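Local coordinates for protein enoyl-CoA hydratase carB homologue (Streptomyces cattleya, PDB 5O34) that probably acts as a crotonase-superfamily lyase on a thioester-type substrate in the biosynthesis of the antibiotic thienamycin, at residues A257-V260 and A261-R265; E264-R267 and R268-K271. All blocks are in the same frame, centred on the assembly; numbering follows the deposited sequence.

Contact 1: residues A257-V260 and A261-R265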
ATOM      1  N   ALA A 257     -11.177  -9.071   5.653  1.00 46.71           N
ATOM      2  CA  ALA A 257     -12.191  -8.259   6.360  1.00 46.53           C
ATOM      3  C   ALA A 257     -12.039  -6.721   6.161  1.00 51.31           C
ATOM      4  O   ALA A 257     -13.025  -6.100   5.757  1.00 52.02           O
ATOM      5  CB  ALA A 257     -12.247  -8.619   7.839  1.00 47.11           C
ATOM      6  N   PRO A 258     -10.847  -6.085   6.343  1.00 48.29           N
ATOM      7  CA  PRO A 258     -10.745  -4.635   6.055  1.00 47.88           C
ATOM      8  C   PRO A 258     -11.110  -4.270   4.601  1.00 52.80           C
ATOM      9  O   PRO A 258     -11.783  -3.253   4.376  1.00 52.62           O
ATOM     10  CB  PRO A 258      -9.276  -4.315   6.366  1.00 49.24           C
ATOM     11  CG  PRO A 258      -8.826  -5.414   7.286  1.00 53.33           C
ATOM     12  CD  PRO A 258      -9.545  -6.626   6.811  1.00 49.22           C
ATOM     13  N   PHE A 259     -10.712  -5.127   3.621  1.00 48.37           N
ATOM     14  CA  PHE A 259     -11.003  -4.955   2.191  1.00 48.05           C
ATOM     15  C   PHE A 259     -12.512  -5.051   1.919  1.00 49.71           C
ATOM     16  O   PHE A 259     -13.065  -4.234   1.171  1.00 48.87           O
ATOM     17  CB  PHE A 259     -10.196  -5.968   1.350  1.00 50.76           C
ATOM     18  CG  PHE A 259     -10.379  -5.854  -0.144  1.00 53.65           C
ATOM     19  CD1 PHE A 259      -9.685  -4.898  -0.877  1.00 58.07           C
ATOM     20  CD2 PHE A 259     -11.230  -6.717  -0.825  1.00 56.98           C
ATOM     21  CE1 PHE A 259      -9.861  -4.787  -2.259  1.00 59.99           C
ATOM     22  CE2 PHE A 259     -11.403  -6.610  -2.211  1.00 61.04           C
ATOM     23  CZ  PHE A 259     -10.720  -5.643  -2.920  1.00 59.64           C
ATOM     24  N   VAL A 260     -13.183  -6.020   2.571  1.00 45.72           N
ATOM     25  CA  VAL A 260     -14.638  -6.210   2.470  1.00 45.80           C
ATOM     26  C   VAL A 260     -15.368  -4.975   3.061  1.00 50.26           C
ATOM     27  O   VAL A 260     -16.317  -4.477   2.447  1.00 50.29           O
ATOM     28  CB  VAL A 260     -15.095  -7.543   3.134  1.00 49.22           C
ATOM     29  CG1 VAL A 260     -16.618  -7.660   3.181  1.00 48.24           C
ATOM     30  CG2 VAL A 260     -14.481  -8.758   2.430  1.00 48.96           C
ATOM     31  N   ALA A 261     -14.889  -4.468   4.222  1.00 46.49           N
ATOM     32  CA  ALA A 261     -15.456  -3.287   4.895  1.00 46.49           C
ATOM     33  C   ALA A 261     -15.327  -2.040   4.003  1.00 50.39           C
ATOM     34  O   ALA A 261     -16.244  -1.214   3.956  1.00 49.58           O
ATOM     35  CB  ALA A 261     -14.752  -3.054   6.225  1.00 46.96           C
ATOM     36  N   GLY A 262     -14.205  -1.955   3.285  1.00 46.34           N
ATOM     37  CA  GLY A 262     -13.911  -0.878   2.356  1.00 46.00           C
ATOM     38  C   GLY A 262     -14.899  -0.827   1.213  1.00 51.15           C
ATOM     39  O   GLY A 262     -15.397   0.251   0.881  1.00 51.34           O
ATOM     40  N   LEU A 263     -15.201  -2.010   0.623  1.00 47.43           N
ATOM     41  CA  LEU A 263     -16.161  -2.191  -0.470  1.00 46.06           C
ATOM     42  C   LEU A 263     -17.573  -1.828  -0.024  1.00 50.97           C
ATOM     43  O   LEU A 263     -18.315  -1.227  -0.809  1.00 51.34           O
ATOM     44  CB  LEU A 263     -16.141  -3.645  -0.989  1.00 45.54           C
ATOM     45  CG  LEU A 263     -14.904  -4.132  -1.779  1.00 48.60           C
ATOM     46  CD1 LEU A 263     -14.893  -5.634  -1.860  1.00 47.51           C
ATOM     47  CD2 LEU A 263     -14.858  -3.536  -3.177  1.00 49.59           C
ATOM     48  N   GLU A 264     -17.946  -2.188   1.233  1.00 47.17           N
ATOM     49  CA  GLU A 264     -19.264  -1.894   1.817  1.00 47.08           C
ATOM     50  C   GLU A 264     -19.539  -0.391   1.981  1.00 53.35           C
ATOM     51  O   GLU A 264     -20.677   0.041   1.798  1.00 54.03           O
ATOM     52  CB  GLU A 264     -19.467  -2.622   3.161  1.00 48.03           C
ATOM     53  CG  GLU A 264     -19.723  -4.119   3.041  1.00 58.25           C
ATOM     54  CD  GLU A 264     -21.022  -4.607   2.410  1.00 82.63           C
ATOM     55  OE1 GLU A 264     -21.229  -5.844   2.409  1.00 80.67           O
ATOM     56  OE2 GLU A 264     -21.822  -3.778   1.912  1.00 71.68           O
ATOM     57  N   ARG A 265     -18.509   0.399   2.325  1.00 50.51           N
ATOM     58  CA  ARG A 265     -18.637   1.850   2.462  1.00 51.08           C
ATOM     59  C   ARG A 265     -18.841   2.548   1.110  1.00 56.24           C
ATOM     60  O   ARG A 265     -19.453   3.615   1.072  1.00 57.67           O
ATOM     61  CB  ARG A 265     -17.419   2.431   3.180  1.00 52.50           C
ATOM     62  CG  ARG A 265     -17.603   2.495   4.694  1.00 63.31           C
ATOM     63  CD  ARG A 265     -16.466   3.225   5.369  1.00 69.58           C
ATOM     64  NE  ARG A 265     -15.204   2.508   5.196  1.00 72.25           N
ATOM     65  CZ  ARG A 265     -14.712   1.635   6.065  1.00 77.01           C
ATOM     66  NH1 ARG A 265     -15.356   1.378   7.195  1.00 57.76           N
ATOM     67  NH2 ARG A 265     -13.565   1.017   5.814  1.00 64.26           N
TER

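Contact 2: residues E264-R267 and R268-K271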
ATOM      1  N   GLU A 264     -17.946  -2.188   1.233  1.00 47.17           N
ATOM      2  CA  GLU A 264     -19.264  -1.894   1.817  1.00 47.08           C
ATOM      3  C   GLU A 264     -19.539  -0.391   1.981  1.00 53.35           C
ATOM      4  O   GLU A 264     -20.677   0.041   1.798  1.00 54.03           O
ATOM      5  CB  GLU A 264     -19.467  -2.622   3.161  1.00 48.03           C
ATOM      6  CG  GLU A 264     -19.723  -4.119   3.041  1.00 58.25           C
ATOM      7  CD  GLU A 264     -21.022  -4.607   2.410  1.00 82.63           C
ATOM      8  OE1 GLU A 264     -21.229  -5.844   2.409  1.00 80.67           O
ATOM      9  OE2 GLU A 264     -21.822  -3.778   1.912  1.00 71.68           O
ATOM     10  N   ARG A 265     -18.509   0.399   2.325  1.00 50.51           N
ATOM     11  CA  ARG A 265     -18.637   1.850   2.462  1.00 51.08           C
ATOM     12  C   ARG A 265     -18.841   2.548   1.110  1.00 56.24           C
ATOM     13  O   ARG A 265     -19.453   3.615   1.072  1.00 57.67           O
ATOM     14  CB  ARG A 265     -17.419   2.431   3.180  1.00 52.50           C
ATOM     15  CG  ARG A 265     -17.603   2.495   4.694  1.00 63.31           C
ATOM     16  CD  ARG A 265     -16.466   3.225   5.369  1.00 69.58           C
ATOM     17  NE  ARG A 265     -15.204   2.508   5.196  1.00 72.25           N
ATOM     18  CZ  ARG A 265     -14.712   1.635   6.065  1.00 77.01           C
ATOM     19  NH1 ARG A 265     -15.356   1.378   7.195  1.00 57.76           N
ATOM     20  NH2 ARG A 265     -13.565   1.017   5.814  1.00 64.26           N
ATOM     21  N   ILE A 266     -18.341   1.943   0.009  1.00 52.46           N
ATOM     22  CA  ILE A 266     -18.445   2.472  -1.360  1.00 51.97           C
ATOM     23  C   ILE A 266     -19.890   2.440  -1.881  1.00 54.31           C
ATOM     24  O   ILE A 266     -20.240   3.299  -2.683  1.00 54.22           O
ATOM     25  CB  ILE A 266     -17.447   1.778  -2.372  1.00 54.91           C
ATOM     26  CG1 ILE A 266     -15.977   1.709  -1.863  1.00 54.80           C
ATOM     27  CG2 ILE A 266     -17.493   2.395  -3.782  1.00 55.76           C
ATOM     28  CD1 ILE A 266     -15.368   2.961  -1.214  1.00 62.90           C
ATOM     29  N   ARG A 267     -20.706   1.451  -1.455  1.00 50.19           N
ATOM     30  CA  ARG A 267     -22.093   1.249  -1.903  1.00 50.66           C
ATOM     31  C   ARG A 267     -22.872   2.570  -2.105  1.00 56.43           C
ATOM     32  O   ARG A 267     -23.232   2.903  -3.240  1.00 56.15           O
ATOM     33  CB  ARG A 267     -22.841   0.277  -0.968  1.00 49.34           C
ATOM     34  CG  ARG A 267     -24.190  -0.213  -1.509  1.00 55.64           C
ATOM     35  CD  ARG A 267     -25.008  -1.005  -0.481  1.00 53.50           C
ATOM     36  NE  ARG A 267     -24.362  -2.256  -0.068  1.00 54.36           N
ATOM     37  CZ  ARG A 267     -24.487  -3.421  -0.703  1.00 65.21           C
ATOM     38  NH1 ARG A 267     -25.237  -3.514  -1.794  1.00 51.66           N
ATOM     39  NH2 ARG A 267     -23.847  -4.498  -0.261  1.00 52.62           N
ATOM     40  N   ARG A 268     -23.048   3.345  -1.029  1.00 55.02           N
ATOM     41  CA  ARG A 268     -23.747   4.630  -1.044  1.00 55.98           C
ATOM     42  C   ARG A 268     -23.008   5.689  -1.896  1.00 62.15           C
ATOM     43  O   ARG A 268     -23.652   6.409  -2.660  1.00 62.22           O
ATOM     44  CB  ARG A 268     -24.022   5.082   0.406  1.00 56.50           C
ATOM     45  CG  ARG A 268     -24.022   6.589   0.676  1.00 66.58           C
ATOM     46  CD  ARG A 268     -25.364   7.264   0.465  1.00 72.85           C
ATOM     47  NE  ARG A 268     -25.276   8.700   0.758  1.00 77.47           N
ATOM     48  CZ  ARG A 268     -26.311   9.534   0.790  1.00 90.25           C
ATOM     49  NH1 ARG A 268     -27.541   9.088   0.563  1.00 78.98           N
ATOM     50  NH2 ARG A 268     -26.124  10.823   1.056  1.00 76.48           N
ATOM     51  N   GLU A 269     -21.672   5.760  -1.782  1.00 60.57           N
ATOM     52  CA  GLU A 269     -20.821   6.694  -2.541  1.00 61.18           C
ATOM     53  C   GLU A 269     -20.910   6.488  -4.065  1.00 65.71           C
ATOM     54  O   GLU A 269     -21.105   7.458  -4.801  1.00 65.69           O
ATOM     55  CB  GLU A 269     -19.358   6.582  -2.084  1.00 62.78           C
ATOM     56  CG  GLU A 269     -19.070   7.214  -0.732  1.00 73.21           C
ATOM     57  CD  GLU A 269     -17.763   6.840  -0.051  1.00 89.53           C
ATOM     58  OE1 GLU A 269     -16.899   6.196  -0.692  1.00 72.61           O
ATOM     59  OE2 GLU A 269     -17.604   7.197   1.139  1.00 85.96           O
ATOM     60  N   ALA A 270     -20.776   5.229  -4.529  1.00 63.16           N
ATOM     61  CA  ALA A 270     -20.842   4.833  -5.947  1.00 63.37           C
ATOM     62  C   ALA A 270     -22.194   5.180  -6.571  1.00 70.07           C
ATOM     63  O   ALA A 270     -22.248   5.554  -7.745  1.00 70.13           O
ATOM     64  CB  ALA A 270     -20.568   3.344  -6.095  1.00 63.62           C
ATOM     65  N   LYS A 271     -23.279   5.076  -5.774  1.00 67.74           N
ATOM     66  CA  LYS A 271     -24.643   5.412  -6.181  1.00 67.62           C
ATOM     67  C   LYS A 271     -24.746   6.886  -6.588  1.00 74.67           C
ATOM     68  O   LYS A 271     -25.163   7.173  -7.714  1.00 76.06           O
ATOM     69  CB  LYS A 271     -25.641   5.066  -5.070  1.00 68.29           C
ATOM     70  CG  LYS A 271     -26.067   3.611  -5.099  1.00 68.24           C
ATOM     71  CD  LYS A 271     -26.698   3.179  -3.787  1.00 69.12           C
ATOM     72  CE  LYS A 271     -27.175   1.754  -3.858  1.00 64.18           C
ATOM     73  NZ  LYS A 271     -27.792   1.331  -2.582  1.00 63.26           N
TER

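Contact 1: residues A257-V260 and A261-R265
Phe259 and Leu263, one helical turn apart, meet through a single methyl: Leu263 CD1 lies 3.6 Å from Phe259 CE2, approaching the ring at a slant. In Phe259, CG anti to the backbone N (chi1 -178°) lays the ring beside its own carbonyl carbon, on the side of the next turn, where Leu263 leans back to meet it. Leu263 CG is 3.5 Å from Phe259 O, the carbonyl that accepts Leu263 N at 3.1 Å. Three more i to i+4 bonds complete the backbone frame: Ala261 N to Ala257 O at 2.9 Å, Gly262 N to Pro258 O at 3.0 Å and Glu264 N to Val260 O at 3.1 Å. Glu264 CG also rests 3.5 Å from Val260 O, while its carboxylate turns onward to a salt bridge with Arg267. Farther out, Met189 and Ala192 of helix 184-194 pack on Phe259, and Phe185 and Met189 on Leu263; Ala136 of helix 120-137 touches Phe259 and Thr133 touches Leu263. Arg196 of a second subunit makes a cation-pi contact with the Phe259 ring. Leu263 is thus buried among helices of its own chain, while Phe259 also meets the second subunit, where the ring's pi electrons would favour the positive charge of that arginine.

Contact 2: residues E264-R267 and R268-K271
Ile266 and Ala270 form the close-packed side of this turn. Ala270 N donates an almost straight bond to Ile266 O at 2.7 Å (N-H...O 176°), and the Ala270 CB methyl sits 4.0 Å from Ile266 CG2. Phe185 of helix 184-194 packs against both side chains. On another flank Lys271 CG, anti to its own carbonyl carbon (chi1 -84°), turns the extended chain back over Arg267 O and alongside Arg267, with NZ 4.1 Å from Arg267 CG; the backbone bond Lys271 N to Arg267 O is weak at 3.3 Å. Shared acids probably offset the closeness of the two cations: Arg267 NH1 and Lys271 NZ both bridge to Asp126 of helix 120-137, and Arg267 NH2 to Asp130. The same NH2 binds Glu264 OE2 at 3.1 Å, on the syn side of the carboxylate and close to the guanidinium plane, so this one nitrogen serves two acids. The solvent side is looser: Arg265 and Arg268 are exposed and Glu269 partly so. Glu269 OE1 lies 3.6 Å from Ile266 CD1, yet its OE2 stays 6.6 Å from Arg265 NE, too far for a salt bridge. Arg254 of a third subunit packs on Glu269. The arrangement is that of an amphipathic alpha-helix, with an i to i+3 Glu-Arg salt bridge beside an apolar i to i+4 pair.

In the fold
Contacts 1 and 2 are successive portions of helix 252-273, near the C-terminal end of the modelled chain, with centres about 10 Å apart. They overlap at Glu264 and Arg265; Glu264 joins them directly, its backbone belonging to the turn of contact 1 and its carboxylate to the ion pairs of contact 2. Both lean on helices 120-137 and 184-194: toward helix 120-137 the contacts change from packing to salt bridges, while toward helix 184-194 they stay largely apolar. The centres lie about 15 Å and 19 Å from that of the chain. Contact 1 touches the second subunit and contact 2 the third, so this helix takes part in the trimeric assembly, an arrangement familiar among crotonase-fold proteins.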